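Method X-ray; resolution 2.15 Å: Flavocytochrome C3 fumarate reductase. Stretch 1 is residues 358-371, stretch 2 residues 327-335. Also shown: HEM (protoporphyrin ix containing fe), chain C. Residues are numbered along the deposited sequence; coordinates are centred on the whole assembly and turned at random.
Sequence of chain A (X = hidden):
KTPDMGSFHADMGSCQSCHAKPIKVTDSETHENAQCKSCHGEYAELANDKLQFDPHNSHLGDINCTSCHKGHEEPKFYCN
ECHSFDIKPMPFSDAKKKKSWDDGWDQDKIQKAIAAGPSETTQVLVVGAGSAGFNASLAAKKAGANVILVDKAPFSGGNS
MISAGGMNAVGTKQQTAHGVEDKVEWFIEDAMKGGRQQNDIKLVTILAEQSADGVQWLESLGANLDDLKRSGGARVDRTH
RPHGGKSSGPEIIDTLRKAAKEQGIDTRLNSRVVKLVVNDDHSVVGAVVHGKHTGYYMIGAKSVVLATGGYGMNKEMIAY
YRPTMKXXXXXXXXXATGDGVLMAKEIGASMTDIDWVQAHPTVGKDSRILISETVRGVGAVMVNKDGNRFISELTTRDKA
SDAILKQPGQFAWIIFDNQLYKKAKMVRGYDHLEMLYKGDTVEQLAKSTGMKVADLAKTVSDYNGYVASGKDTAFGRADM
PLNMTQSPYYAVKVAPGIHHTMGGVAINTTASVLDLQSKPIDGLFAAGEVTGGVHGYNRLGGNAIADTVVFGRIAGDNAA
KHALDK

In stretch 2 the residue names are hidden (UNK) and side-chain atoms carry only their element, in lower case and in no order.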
ATOM      1  N   GLN A 358      -6.730  -1.769 -11.584  1.00 42.05           N
ATOM      2  CA  GLN A 358      -7.591  -1.483 -12.750  1.00 41.86           C
ATOM      3  C   GLN A 358      -8.696  -2.529 -12.770  1.00 42.68           C
ATOM      4  O   GLN A 358      -8.490  -3.731 -12.553  1.00 39.12           O
ATOM      5  CB  GLN A 358      -6.867  -1.433 -14.053  1.00 43.44           C
ATOM      6  CG  GLN A 358      -7.804  -1.377 -15.296  1.00 45.00           C
ATOM      7  CD  GLN A 358      -6.856  -1.603 -16.452  1.00 44.33           C
ATOM      8  OE1 GLN A 358      -6.498  -2.729 -16.751  1.00 44.53           O
ATOM      9  NE2 GLN A 358      -6.419  -0.506 -17.050  1.00 43.67           N
ATOM     10  N   ALA A 359      -9.875  -1.967 -13.070  1.00 38.96           N
ATOM     11  CA  ALA A 359     -11.048  -2.850 -13.172  1.00 38.60           C
ATOM     12  C   ALA A 359     -11.747  -2.737 -14.518  1.00 39.68           C
ATOM     13  O   ALA A 359     -11.637  -1.715 -15.151  1.00 39.95           O
ATOM     14  CB  ALA A 359     -12.094  -2.400 -12.146  1.00 36.70           C
ATOM     15  N   HIS A 360     -12.753  -3.568 -14.734  1.00 40.75           N
ATOM     16  CA  HIS A 360     -13.530  -3.490 -15.979  1.00 40.00           C
ATOM     17  C   HIS A 360     -14.960  -3.408 -15.508  1.00 36.48           C
ATOM     18  O   HIS A 360     -15.379  -4.125 -14.631  1.00 38.76           O
ATOM     19  CB  HIS A 360     -13.206  -4.697 -16.873  1.00 40.89           C
ATOM     20  CG  HIS A 360     -14.038  -4.694 -18.118  1.00 40.30           C
ATOM     21  ND1 HIS A 360     -13.552  -4.412 -19.365  1.00 42.34           N
ATOM     22  CD2 HIS A 360     -15.357  -4.975 -18.294  1.00 38.18           C
ATOM     23  CE1 HIS A 360     -14.527  -4.475 -20.263  1.00 39.63           C
ATOM     24  NE2 HIS A 360     -15.586  -4.875 -19.625  1.00 39.07           N
ATOM     25  N   PRO A 361     -15.756  -2.499 -16.068  1.00 36.91           N
ATOM     26  CA  PRO A 361     -17.119  -2.338 -15.692  1.00 36.16           C
ATOM     27  C   PRO A 361     -18.097  -3.448 -15.762  1.00 34.29           C
ATOM     28  O   PRO A 361     -19.048  -3.475 -14.977  1.00 34.19           O
ATOM     29  CB  PRO A 361     -17.611  -1.085 -16.463  1.00 37.62           C
ATOM     30  CG  PRO A 361     -16.601  -0.891 -17.506  1.00 40.64           C
ATOM     31  CD  PRO A 361     -15.301  -1.627 -17.205  1.00 36.47           C
ATOM     32  N   THR A 362     -18.197  -4.344 -16.727  1.00 33.89           N
ATOM     33  CA  THR A 362     -19.221  -5.328 -16.856  1.00 34.91           C
ATOM     34  C   THR A 362     -18.541  -6.658 -17.252  1.00 37.46           C
ATOM     35  O   THR A 362     -18.253  -6.989 -18.434  1.00 36.73           O
ATOM     36  CB  THR A 362     -20.187  -4.868 -18.035  1.00 35.99           C
ATOM     37  OG1 THR A 362     -19.359  -4.659 -19.173  1.00 34.17           O
ATOM     38  CG2 THR A 362     -20.917  -3.589 -17.654  1.00 34.68           C
ATOM     39  N   VAL A 363     -18.010  -7.342 -16.218  1.00 38.59           N
ATOM     40  CA  VAL A 363     -17.489  -8.731 -16.355  1.00 36.92           C
ATOM     41  C   VAL A 363     -18.616  -9.694 -16.061  1.00 36.86           C
ATOM     42  O   VAL A 363     -19.395  -9.411 -15.125  1.00 36.18           O
ATOM     43  CB  VAL A 363     -16.363  -8.958 -15.269  1.00 35.63           C
ATOM     44  CG1 VAL A 363     -15.776 -10.324 -15.295  1.00 35.96           C
ATOM     45  CG2 VAL A 363     -15.217  -7.972 -15.598  1.00 33.72           C
ATOM     46  N   GLY A 364     -18.694 -10.849 -16.754  1.00 33.37           N
ATOM     47  CA  GLY A 364     -19.809 -11.735 -16.398  1.00 37.14           C
ATOM     48  C   GLY A 364     -19.793 -12.164 -14.964  1.00 41.12           C
ATOM     49  O   GLY A 364     -18.714 -12.412 -14.428  1.00 42.79           O
ATOM     50  N   LYS A 365     -20.895 -12.337 -14.269  1.00 45.21           N
ATOM     51  CA  LYS A 365     -20.881 -12.638 -12.860  1.00 52.66           C
ATOM     52  C   LYS A 365     -20.800 -14.161 -12.663  1.00 58.72           C
ATOM     53  O   LYS A 365     -20.151 -14.685 -11.742  1.00 61.14           O
ATOM     54  CB  LYS A 365     -22.015 -11.947 -12.109  1.00 55.07           C
ATOM     55  CG  LYS A 365     -21.569 -11.451 -10.725  1.00 61.25           C
ATOM     56  CD  LYS A 365     -22.624 -11.552  -9.634  1.00 61.97           C
ATOM     57  CE  LYS A 365     -21.990 -11.573  -8.244  1.00 63.50           C
ATOM     58  NZ  LYS A 365     -21.046 -10.432  -7.994  1.00 65.25           N
ATOM     59  N   ASP A 366     -21.338 -14.912 -13.619  1.00 60.25           N
ATOM     60  CA  ASP A 366     -21.280 -16.355 -13.695  1.00 63.91           C
ATOM     61  C   ASP A 366     -20.104 -16.859 -14.524  1.00 61.53           C
ATOM     62  O   ASP A 366     -19.317 -17.637 -13.984  1.00 62.61           O
ATOM     63  CB  ASP A 366     -22.571 -16.937 -14.305  1.00 66.30           C
ATOM     64  CG  ASP A 366     -23.367 -15.912 -15.111  1.00 70.67           C
ATOM     65  OD1 ASP A 366     -22.763 -14.855 -15.568  1.00 69.88           O
ATOM     66  OD2 ASP A 366     -24.610 -16.206 -15.214  1.00 67.74           O
ATOM     67  N   SER A 367     -20.080 -16.569 -15.800  1.00 58.75           N
ATOM     68  CA  SER A 367     -18.929 -16.811 -16.668  1.00 57.09           C
ATOM     69  C   SER A 367     -18.056 -15.564 -16.660  1.00 55.09           C
ATOM     70  O   SER A 367     -18.377 -14.468 -17.187  1.00 53.77           O
ATOM     71  CB  SER A 367     -19.422 -17.328 -17.976  1.00 56.22           C
ATOM     72  OG  SER A 367     -18.595 -17.654 -19.059  1.00 58.05           O
ATOM     73  N   ARG A 368     -16.858 -15.648 -16.062  1.00 50.43           N
ATOM     74  CA  ARG A 368     -16.105 -14.441 -15.704  1.00 47.30           C
ATOM     75  C   ARG A 368     -15.342 -13.891 -16.855  1.00 44.73           C
ATOM     76  O   ARG A 368     -14.118 -13.730 -16.924  1.00 45.71           O
ATOM     77  CB  ARG A 368     -15.262 -14.620 -14.428  1.00 45.34           C
ATOM     78  CG  ARG A 368     -16.112 -14.935 -13.195  1.00 42.25           C
ATOM     79  CD  ARG A 368     -15.274 -15.099 -11.884  1.00 40.61           C
ATOM     80  NE  ARG A 368     -14.222 -16.102 -12.011  1.00 39.80           N
ATOM     81  CZ  ARG A 368     -12.949 -15.961 -12.320  1.00 42.44           C
ATOM     82  NH1 ARG A 368     -12.262 -14.812 -12.581  1.00 37.54           N
ATOM     83  NH2 ARG A 368     -12.219 -17.114 -12.349  1.00 41.36           N
ATOM     84  N   ILE A 369     -16.077 -13.527 -17.902  1.00 42.09           N
ATOM     85  CA  ILE A 369     -15.452 -13.020 -19.132  1.00 39.86           C
ATOM     86  C   ILE A 369     -15.942 -11.567 -19.306  1.00 41.03           C
ATOM     87  O   ILE A 369     -17.061 -11.293 -18.849  1.00 40.41           O
ATOM     88  CB  ILE A 369     -16.097 -13.983 -20.162  1.00 44.18           C
ATOM     89  CG1 ILE A 369     -15.207 -15.229 -20.274  1.00 45.93           C
ATOM     90  CG2 ILE A 369     -16.452 -13.334 -21.490  1.00 44.40           C
ATOM     91  CD1 ILE A 369     -15.864 -16.310 -21.102  1.00 48.97           C
ATOM     92  N   LEU A 370     -15.208 -10.696 -19.902  1.00 39.91           N
ATOM     93  CA  LEU A 370     -15.486  -9.325 -20.218  1.00 45.65           C
ATOM     94  C   LEU A 370     -16.772  -9.236 -21.101  1.00 45.16           C
ATOM     95  O   LEU A 370     -16.834  -9.975 -22.103  1.00 46.02           O
ATOM     96  CB  LEU A 370     -14.330  -8.662 -20.955  1.00 44.33           C
ATOM     97  CG  LEU A 370     -12.928  -8.462 -20.359  1.00 50.15           C
ATOM     98  CD1 LEU A 370     -12.283  -7.133 -20.807  1.00 47.40           C
ATOM     99  CD2 LEU A 370     -12.803  -8.475 -18.853  1.00 47.57           C
ATOM    100  N   ILE A 371     -17.828  -8.613 -20.652  1.00 46.40           N
ATOM    101  CA  ILE A 371     -18.897  -8.203 -21.628  1.00 44.90           C
ATOM    102  C   ILE A 371     -18.495  -6.840 -22.143  1.00 43.30           C
ATOM    103  O   ILE A 371     -18.369  -5.867 -21.414  1.00 40.73           O
ATOM    104  CB  ILE A 371     -20.277  -8.315 -21.007  1.00 45.96           C
ATOM    105  CG1 ILE A 371     -20.552  -9.821 -20.781  1.00 49.39           C
ATOM    106  CG2 ILE A 371     -21.360  -7.824 -22.003  1.00 46.21           C
ATOM    107  CD1 ILE A 371     -20.435 -10.123 -19.320  1.00 55.11           C
ATOM    108  N   UNK A 327     -16.142  -5.644  -3.556  1.00 45.17           N
ATOM    109  CA  UNK A 327     -17.284  -6.455  -3.969  1.00 45.79           C
ATOM    110  C   UNK A 327     -17.313  -6.652  -5.488  1.00 43.64           C
ATOM    111  O   UNK A 327     -18.304  -7.125  -5.994  1.00 41.37           O
ATOM    112  o   UNK A 327     -18.805  -4.620  -1.376  1.00 58.42           O
ATOM    113  o   UNK A 327     -18.796  -6.768  -1.373  1.00 57.73           O
ATOM    114  c   UNK A 327     -18.584  -5.715  -3.536  1.00 50.06           C
ATOM    115  c   UNK A 327     -18.739  -5.692  -2.021  1.00 56.07           C
ATOM    116  N   UNK A 328     -16.288  -6.263  -6.245  1.00 39.99           N
ATOM    117  CA  UNK A 328     -16.190  -6.565  -7.646  1.00 40.23           C
ATOM    118  C   UNK A 328     -15.915  -8.073  -7.860  1.00 43.73           C
ATOM    119  O   UNK A 328     -15.444  -8.672  -6.929  1.00 41.55           O
ATOM    120  c   UNK A 328     -14.992  -5.743  -8.147  1.00 39.63           C
ATOM    121  c   UNK A 328     -15.338  -4.217  -8.157  1.00 36.22           C
ATOM    122  s   UNK A 328     -14.127  -3.478  -9.197  1.00 38.50           S
ATOM    123  c   UNK A 328     -14.843  -1.717  -9.241  1.00 31.84           C
ATOM    124  N   UNK A 329     -16.200  -8.659  -9.023  1.00 43.95           N
ATOM    125  CA  UNK A 329     -15.672  -9.925  -9.418  1.00 44.04           C
ATOM    126  C   UNK A 329     -14.232  -9.763  -9.960  1.00 37.50           C
ATOM    127  O   UNK A 329     -13.579  -8.793  -9.619  1.00 38.69           O
ATOM    128  o   UNK A 329     -17.461  -9.791 -11.192  1.00 48.39           O
ATOM    129  c   UNK A 329     -16.378 -10.520 -10.684  1.00 45.99           C
ATOM    130  c   UNK A 329     -16.457 -11.976 -10.486  1.00 42.98           C
ATOM    131  N   UNK A 330     -13.824 -10.585 -10.957  1.00 34.06           N
ATOM    132  CA  UNK A 330     -12.498 -10.320 -11.529  1.00 36.17           C
ATOM    133  C   UNK A 330     -12.577 -11.064 -12.835  1.00 35.67           C
ATOM    134  O   UNK A 330     -13.301 -12.074 -12.838  1.00 39.55           O
ATOM    135  o   UNK A 330     -10.166 -10.838 -11.522  1.00 33.15           O
ATOM    136  c   UNK A 330     -11.360 -11.017 -10.644  1.00 30.38           C
ATOM    137  N   UNK A 331     -11.852 -10.729 -13.853  1.00 36.48           N
ATOM    138  CA  UNK A 331     -11.817 -11.547 -15.024  1.00 38.45           C
ATOM    139  C   UNK A 331     -10.637 -12.546 -14.956  1.00 38.48           C
ATOM    140  O   UNK A 331     -10.323 -13.057 -15.993  1.00 37.81           O
ATOM    141  c   UNK A 331     -11.501 -10.501 -16.106  1.00 36.17           C
ATOM    142  o   UNK A 331     -10.267 -10.000 -15.570  1.00 37.69           O
ATOM    143  N   UNK A 332      -9.810 -12.531 -13.905  1.00 38.87           N
ATOM    144  CA  UNK A 332      -8.537 -13.218 -13.872  1.00 38.50           C
ATOM    145  C   UNK A 332      -8.626 -14.731 -13.793  1.00 35.53           C
ATOM    146  O   UNK A 332      -9.538 -15.260 -13.187  1.00 33.08           O
ATOM    147  c   UNK A 332      -7.723 -12.813 -12.606  1.00 36.39           C
ATOM    148  c   UNK A 332      -7.214 -11.373 -12.787  1.00 39.37           C
ATOM    149  n   UNK A 332      -7.880 -10.582 -13.647  1.00 36.14           N
ATOM    150  o   UNK A 332      -6.151 -11.086 -12.267  1.00 36.31           O
ATOM    151  N   UNK A 333      -7.523 -15.392 -14.168  1.00 38.94           N
ATOM    152  CA  UNK A 333      -7.399 -16.794 -13.675  1.00 37.93           C
ATOM    153  C   UNK A 333      -7.215 -16.798 -12.160  1.00 40.90           C
ATOM    154  O   UNK A 333      -6.709 -15.820 -11.534  1.00 36.80           O
ATOM    155  c   UNK A 333      -6.157 -17.330 -14.381  1.00 37.70           C
ATOM    156  o   UNK A 333      -6.711 -19.457 -13.445  1.00 36.64           O
ATOM    157  c   UNK A 333      -5.993 -18.836 -14.277  1.00 37.01           C
ATOM    158  n   UNK A 333      -5.196 -19.305 -15.217  1.00 33.42           N
ATOM    159  N   UNK A 334      -7.593 -17.868 -11.460  1.00 39.86           N
ATOM    160  CA  UNK A 334      -7.508 -18.056 -10.046  1.00 41.69           C
ATOM    161  C   UNK A 334      -6.049 -18.187  -9.531  1.00 40.32           C
ATOM    162  O   UNK A 334      -5.831 -17.969  -8.347  1.00 38.57           O
ATOM    163  c   UNK A 334      -8.221 -21.851  -9.722  1.00 46.37           C
ATOM    164  c   UNK A 334      -7.683 -20.544 -10.269  1.00 44.28           C
ATOM    165  c   UNK A 334      -9.785 -19.105  -9.925  1.00 44.98           C
ATOM    166  c   UNK A 334      -8.287 -19.311  -9.572  1.00 44.22           C
ATOM    167  N   UNK A 335      -5.039 -18.141 -10.353  1.00 39.12           N
ATOM    168  CA  UNK A 335      -3.642 -18.098 -10.000  1.00 39.48           C
ATOM    169  C   UNK A 335      -3.154 -16.739  -9.517  1.00 40.02           C
ATOM    170  O   UNK A 335      -2.084 -16.667  -8.873  1.00 37.05           O
ATOM    171  o   UNK A 335      -3.133 -17.520 -12.246  1.00 36.22           O
ATOM    172  c   UNK A 335      -2.784 -18.466 -11.246  1.00 38.77           C
ATOM    173  c   UNK A 335      -3.054 -19.891 -11.692  1.00 39.36           C
TER
HETATM  174  CHA HEM C 601     -13.161 -18.309 -24.283  1.00 38.03           C
HETATM  175  CHB HEM C 601     -14.285 -23.000 -23.734  1.00 39.81           C
HETATM  176  CHC HEM C 601     -11.434 -22.951 -19.835  1.00 36.98           C
HETATM  177  CHD HEM C 601     -11.392 -18.102 -19.813  1.00 38.98           C
HETATM  178  C1A HEM C 601     -13.671 -19.551 -24.552  1.00 40.06           C
HETATM  179  C2A HEM C 601     -14.355 -20.033 -25.741  1.00 43.60           C
HETATM  180  C3A HEM C 601     -14.651 -21.316 -25.589  1.00 38.88           C
HETATM  181  C4A HEM C 601     -14.184 -21.700 -24.254  1.00 42.62           C
HETATM  182  CMA HEM C 601     -15.402 -22.306 -26.512  1.00 38.95           C
HETATM  183  CAA HEM C 601     -14.727 -19.118 -26.953  1.00 39.48           C
HETATM  184  CBA HEM C 601     -13.706 -19.179 -28.105  1.00 47.07           C
HETATM  185  CGA HEM C 601     -12.430 -18.481 -27.695  1.00 51.28           C
HETATM  186  O1A HEM C 601     -11.401 -19.236 -27.669  1.00 58.20           O
HETATM  187  O2A HEM C 601     -12.455 -17.242 -27.410  1.00 50.82           O
HETATM  188  C1B HEM C 601     -13.443 -23.431 -22.716  1.00 42.26           C
HETATM  189  C2B HEM C 601     -13.153 -24.815 -22.368  1.00 39.27           C
HETATM  190  C3B HEM C 601     -12.344 -24.779 -21.326  1.00 43.60           C
HETATM  191  C4B HEM C 601     -12.103 -23.414 -20.941  1.00 40.64           C
HETATM  192  CMB HEM C 601     -13.699 -25.975 -23.185  1.00 41.43           C
HETATM  193  CAB HEM C 601     -11.569 -25.949 -20.580  1.00 42.02           C
HETATM  194  CBB HEM C 601     -11.314 -27.105 -21.200  1.00 40.62           C
HETATM  195  C1C HEM C 601     -11.237 -21.658 -19.411  1.00 40.09           C
HETATM  196  C2C HEM C 601     -10.483 -21.195 -18.252  1.00 41.55           C
HETATM  197  C3C HEM C 601     -10.451 -19.866 -18.285  1.00 42.29           C
HETATM  198  C4C HEM C 601     -11.175 -19.432 -19.456  1.00 41.47           C
HETATM  199  CMC HEM C 601      -9.908 -22.188 -17.236  1.00 40.16           C
HETATM  200  CAC HEM C 601      -9.747 -18.816 -17.352  1.00 40.44           C
HETATM  201  CBC HEM C 601      -8.562 -19.042 -16.791  1.00 41.81           C
HETATM  202  C1D HEM C 601     -11.837 -17.733 -21.056  1.00 38.25           C
HETATM  203  C2D HEM C 601     -11.851 -16.344 -21.563  1.00 38.85           C
HETATM  204  C3D HEM C 601     -12.326 -16.411 -22.795  1.00 39.48           C
HETATM  205  C4D HEM C 601     -12.632 -17.790 -23.118  1.00 37.50           C
HETATM  206  CMD HEM C 601     -11.384 -15.131 -20.732  1.00 32.09           C
HETATM  207  CAD HEM C 601     -12.577 -15.230 -23.800  1.00 37.59           C
HETATM  208  CBD HEM C 601     -14.043 -14.891 -23.909  1.00 42.98           C
HETATM  209  CGD HEM C 601     -14.479 -13.788 -24.908  1.00 47.44           C
HETATM  210  O1D HEM C 601     -13.804 -12.747 -25.015  1.00 47.48           O
HETATM  211  O2D HEM C 601     -15.513 -13.962 -25.583  1.00 48.60           O
HETATM  212  NA  HEM C 601     -13.528 -20.637 -23.693  1.00 41.31           N
HETATM  213  NB  HEM C 601     -12.816 -22.604 -21.807  1.00 41.09           N
HETATM  214  NC  HEM C 601     -11.638 -20.550 -20.127  1.00 41.44           N
HETATM  215  ND  HEM C 601     -12.319 -18.581 -22.012  1.00 39.24           N
HETATM  216 FE   HEM C 601     -12.497 -20.610 -21.946  1.00 37.13          FE
HETATM  217  O   HOH W   1     -11.998 -13.160 -18.162  1.00 47.06           O

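Position 327 carries four side-chain atoms, two carbons in line with two oxygens on the second, and they make no contact with stretch 1. A carboxylate on a single methylene is aspartate, D327.

Position 328 has an unbranched chain of two carbons, a sulfur and a terminal carbon; the sulfur lies 3.7 Å from A359 CB, an apolar contact. This thioether is methionine. In M328 the CA-to-CB bond points sideways, but the chain, m at chi1 and t at chi2 and chi3, brings SD to A359.

At 329 the first carbon bears one oxygen and one carbon, and that terminal carbon packs 3.6 Å from R368 CD, against the aliphatic part of the arginine. This fork is threonine, T329, whose CA-to-CB bond points toward stretch 1.

Position 330 holds one carbon and one oxygen. Its contribution across the interface is chiefly backbone: R368 NH1 donates to the backbone O of 330 at 2.9 Å and 165°. The residue is serine, S330. Its OG accepts from the backbone N of position 332, 2.9 Å away.

Position 331 repeats the pattern of one carbon followed by one oxygen. The CB of 331 lies 3.7 Å from L370 CD2, and the CA of 331 is 4.2 Å from V363 CG1. It is also serine, S331.

Position 332 shows two carbons, the second bearing one oxygen and one nitrogen. Its CA-to-CB bond points away from stretch 1; its backbone O accepts from R368 NH1 at 2.8 Å and 169°. A carboxamide on one methylene is asparagine, N332. N332 ND2 makes a weak bond back to S331 OG (3.1 Å, 135°).

Position 333 has the same carboxamide pattern, also points away and does not touch stretch 1, so it is N333. N333 CG approaches HEM CBC at 3.6 Å.

At 334, four carbons fork at the first, with one arm two carbons long; the carbon of the short arm is 4.0 Å from R368 NH2. This is isoleucine, I334.

Position 335, one carbon bearing an oxygen and a carbon, is beyond reach of stretch 1: threonine, T335.

The contact centres on R368, which has the largest covered area, 107 Å² of the 482 Å² summed over both sides. S330 O and N332 O both lie at the guanidinium edge, near its plane, so NH1 can bond to each almost linearly; R368 NH2 adds a weak bond to N332 O (3.4 Å, 136°). The O of water 1 lies 2.7 Å from S331 O and 2.5 Å from R368 O, bridging the two backbones. The arginine thus reads main-chain carbonyls, with T329 CG2 beside its CD, while V363 and L370 pack against S331 and A359 packs on M328.

Stretch 2, residues 327-335: DMTSSNNIT
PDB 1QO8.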